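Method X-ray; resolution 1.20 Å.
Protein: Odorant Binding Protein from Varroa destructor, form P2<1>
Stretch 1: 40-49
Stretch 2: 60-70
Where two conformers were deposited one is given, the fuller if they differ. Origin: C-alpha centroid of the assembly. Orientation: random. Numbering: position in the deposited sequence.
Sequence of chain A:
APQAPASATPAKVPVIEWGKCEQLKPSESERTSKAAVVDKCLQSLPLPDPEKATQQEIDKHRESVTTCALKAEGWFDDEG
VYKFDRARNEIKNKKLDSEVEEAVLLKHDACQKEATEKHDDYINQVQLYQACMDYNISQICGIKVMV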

# COMPACT_ATOMS: atom_id res chain seq x y z
N LYS A 40 4.08 11.62 -10.47
CA LYS A 40 4.46 12.24 -11.72
C LYS A 40 4.20 11.30 -12.88
O LYS A 40 3.68 11.73 -13.94
CB LYS A 40 5.90 12.72 -11.70
CG LYS A 40 6.31 13.47 -12.97
N CYS A 41 4.57 10.01 -12.77
CA CYS A 41 4.28 9.03 -13.82
C CYS A 41 2.79 9.01 -14.17
O CYS A 41 2.43 8.92 -15.30
CB CYS A 41 4.77 7.65 -13.36
SG CYS A 41 6.55 7.49 -13.35
N LEU A 42 1.94 9.03 -13.11
CA LEU A 42 0.48 9.00 -13.36
C LEU A 42 -0.01 10.21 -14.15
O LEU A 42 -1.07 10.10 -14.81
CB LEU A 42 -0.24 8.96 -12.00
CG LEU A 42 -0.22 7.65 -11.28
CD1 LEU A 42 -1.00 7.81 -9.97
CD2 LEU A 42 -0.81 6.50 -12.12
N GLN A 43 0.67 11.32 -14.12
CA GLN A 43 0.26 12.47 -14.94
C GLN A 43 0.30 12.12 -16.41
O GLN A 43 -0.59 12.54 -17.17
CB GLN A 43 1.12 13.65 -14.69
CG GLN A 43 0.91 14.15 -13.30
CD GLN A 43 1.72 15.40 -13.14
OE1 GLN A 43 2.45 15.79 -14.05
NE2 GLN A 43 1.57 16.02 -11.99
N SER A 44 1.25 11.29 -16.81
CA SER A 44 1.37 10.89 -18.22
C SER A 44 0.68 9.59 -18.51
O SER A 44 0.44 9.27 -19.66
CB SER A 44 2.79 10.76 -18.58
OG SER A 44 3.46 12.05 -18.52
N LEU A 45 0.46 8.78 -17.47
CA LEU A 45 -0.08 7.44 -17.59
C LEU A 45 -1.31 7.39 -16.68
O LEU A 45 -1.32 6.73 -15.64
CB LEU A 45 0.95 6.41 -17.15
CG LEU A 45 2.28 6.43 -17.89
CD1 LEU A 45 3.37 5.66 -17.16
CD2 LEU A 45 2.09 5.86 -19.28
N PRO A 46 -2.41 8.09 -17.02
CA PRO A 46 -3.62 8.02 -16.20
C PRO A 46 -4.12 6.58 -16.03
O PRO A 46 -4.03 5.73 -16.85
CB PRO A 46 -4.65 8.92 -16.91
CG PRO A 46 -3.81 9.82 -17.82
CD PRO A 46 -2.56 9.06 -18.13
N LEU A 47 -4.71 6.33 -14.87
CA LEU A 47 -5.27 5.00 -14.59
C LEU A 47 -6.43 4.67 -15.51
O LEU A 47 -7.28 5.53 -15.81
CB LEU A 47 -5.82 5.01 -13.16
CG LEU A 47 -4.78 4.69 -12.13
CD1 LEU A 47 -5.27 5.22 -10.78
CD2 LEU A 47 -4.43 3.22 -12.00
N PRO A 48 -6.54 3.41 -15.96
CA PRO A 48 -7.68 3.01 -16.75
C PRO A 48 -8.98 3.14 -15.95
O PRO A 48 -8.98 3.05 -14.73
CB PRO A 48 -7.36 1.54 -17.05
CG PRO A 48 -5.88 1.40 -16.93
CD PRO A 48 -5.51 2.34 -15.82
N ASP A 49 -10.05 3.37 -16.69
CA ASP A 49 -11.42 3.51 -16.11
C ASP A 49 -11.82 2.14 -15.60
O ASP A 49 -12.03 1.28 -16.42
CB ASP A 49 -12.40 3.98 -17.18
CG ASP A 49 -13.85 4.14 -16.74
OD1 ASP A 49 -14.15 3.74 -15.60
OD2 ASP A 49 -14.63 4.66 -17.54
N LYS A 60 -1.16 -4.04 -18.10
CA LYS A 60 -0.12 -3.34 -18.93
C LYS A 60 0.05 -1.93 -18.43
O LYS A 60 1.21 -1.41 -18.45
CB LYS A 60 -0.52 -3.33 -20.39
CG LYS A 60 -0.55 -4.71 -21.07
CD LYS A 60 0.74 -5.46 -20.96
N HIS A 61 -1.01 -1.26 -18.00
CA HIS A 61 -0.85 0.07 -17.40
C HIS A 61 -0.01 -0.02 -16.14
O HIS A 61 0.91 0.82 -15.96
CB HIS A 61 -2.20 0.73 -17.15
CG HIS A 61 -2.01 1.98 -16.37
ND1 HIS A 61 -2.08 1.95 -14.98
CD2 HIS A 61 -1.75 3.24 -16.76
CE1 HIS A 61 -1.81 3.20 -14.60
NE2 HIS A 61 -1.63 4.01 -15.65
N ARG A 62 -0.25 -0.94 -15.26
CA ARG A 62 0.57 -1.11 -14.07
C ARG A 62 2.05 -1.24 -14.43
O ARG A 62 2.92 -0.61 -13.78
CB ARG A 62 -0.01 -2.25 -13.24
CG ARG A 62 0.79 -2.49 -11.98
CD ARG A 62 0.21 -3.61 -11.14
NE ARG A 62 0.25 -4.87 -11.83
CZ ARG A 62 -0.75 -5.57 -12.39
NH1 ARG A 62 -2.04 -5.22 -12.38
NH2 ARG A 62 -0.37 -6.69 -13.02
N GLU A 63 2.33 -2.10 -15.42
CA GLU A 63 3.70 -2.33 -15.96
C GLU A 63 4.30 -0.99 -16.34
O GLU A 63 5.48 -0.74 -16.01
CB GLU A 63 3.64 -3.23 -17.21
CG GLU A 63 4.96 -3.49 -17.95
CD GLU A 63 4.78 -4.60 -19.00
OE1 GLU A 63 5.13 -5.78 -18.69
OE2 GLU A 63 4.16 -4.34 -20.12
N SER A 64 3.55 -0.19 -17.07
CA SER A 64 4.05 1.09 -17.56
C SER A 64 4.42 2.03 -16.41
O SER A 64 5.42 2.76 -16.51
CB SER A 64 3.11 1.75 -18.55
OG SER A 64 1.93 2.34 -17.96
N VAL A 65 3.67 2.00 -15.33
CA VAL A 65 3.99 2.88 -14.19
C VAL A 65 5.24 2.38 -13.51
O VAL A 65 6.09 3.20 -13.12
CB VAL A 65 2.80 2.96 -13.25
CG1 VAL A 65 3.16 3.73 -11.99
CG2 VAL A 65 1.58 3.59 -13.92
N THR A 66 5.38 1.08 -13.29
CA THR A 66 6.61 0.53 -12.67
C THR A 66 7.82 0.89 -13.52
O THR A 66 8.86 1.31 -12.98
CB THR A 66 6.51 -0.99 -12.51
OG1 THR A 66 5.34 -1.23 -11.70
CG2 THR A 66 7.79 -1.61 -11.95
N THR A 67 7.72 0.74 -14.82
CA THR A 67 8.85 1.06 -15.74
C THR A 67 9.15 2.55 -15.70
O THR A 67 10.30 2.90 -15.67
CB THR A 67 8.47 0.62 -17.16
OG1 THR A 67 8.40 -0.82 -17.16
CG2 THR A 67 9.45 1.09 -18.20
N CYS A 68 8.11 3.37 -15.71
CA CYS A 68 8.29 4.82 -15.61
C CYS A 68 9.08 5.17 -14.35
O CYS A 68 10.00 5.96 -14.39
CB CYS A 68 6.94 5.50 -15.60
SG CYS A 68 7.01 7.30 -15.36
N ALA A 69 8.68 4.61 -13.22
CA ALA A 69 9.38 4.97 -11.98
C ALA A 69 10.80 4.51 -12.00
O ALA A 69 11.73 5.28 -11.59
CB ALA A 69 8.64 4.40 -10.82
N LEU A 70 11.10 3.33 -12.50
CA LEU A 70 12.50 2.87 -12.61
C LEU A 70 13.25 3.78 -13.57
O LEU A 70 14.41 4.14 -13.24
CB LEU A 70 12.51 1.43 -13.14
CG LEU A 70 12.12 0.35 -12.12
CD1 LEU A 70 11.71 -0.90 -12.83
CD2 LEU A 70 13.31 0.01 -11.27

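Contact between residues 40-49, helical at first and then a loop, and helix 60-70 of the Varroa destructor odorant binding protein. The two helical axes come within 9.6 Å of each other at 132° between their N-to-C directions, and 431 Å² of surface is buried in all. Lys 60, at the start of the second stretch, stays clear of the loop.

The contact begins at His 61, which has the largest area covered by the other stretch. Its CA-to-CB bond points toward the loop, and with chi1 at 172° (t) the ring reaches the backbone of Leu 45. His 61 NE2 donates a hydrogen bond to Leu 45 O, 2.7 Å away and nearly linear at 172°, so NE2 carries a proton. Pro 46 O is also near, 3.2 Å from His 61 NE2, but the angle is too poor for a hydrogen bond. Over one face of the ring lie Pro 48 CD, 3.7 Å from the centroid of the His 61 ring, and Leu 47 CA, 4.2 Å from that centroid, both in CH-pi geometry. Leu 47 CB points away from the helix, yet its side chain turns back far enough to bring Leu 47 CD2 within 3.7 Å of His 61 CE1. Leu 42 CD2 approaches the ring edge, 4.2 Å from His 61 CE1.

Arg 62 and Glu 63 make no contact with the first stretch. Ser 64 faces it, but its hydroxyl is turned back to its own helix: with chi1 at 75° (p), Ser 64 OG donates to His 61 O at 2.7 Å. Leu 45 CD1 packs beside this turn, 3.6 Å from Ser 64 O.

Val 65 points sideways and is buried. Its CG2 lies 4.2 Å from Leu 42 CD2 and equally far from Leu 45 CD1, so one methyl touches both leucines; Val 65 CG1 is 4.5 Å from Cys 41 CB.

At Cys 68 the two stretches are joined covalently: Cys 68 SG and Cys 41 SG are 2.1 Å apart in a disulfide with chi3 of -90°, near the unstrained value. Here the backbones approach to 6.1 Å between Cys 41 CA and Cys 68 CA. Leu 45 CD1 packs against Cys 68 CB at 3.9 Å. Beyond the disulfide, Ala 69 N is 3.6 Å from Cys 41 SG, and Leu 70 is out of reach.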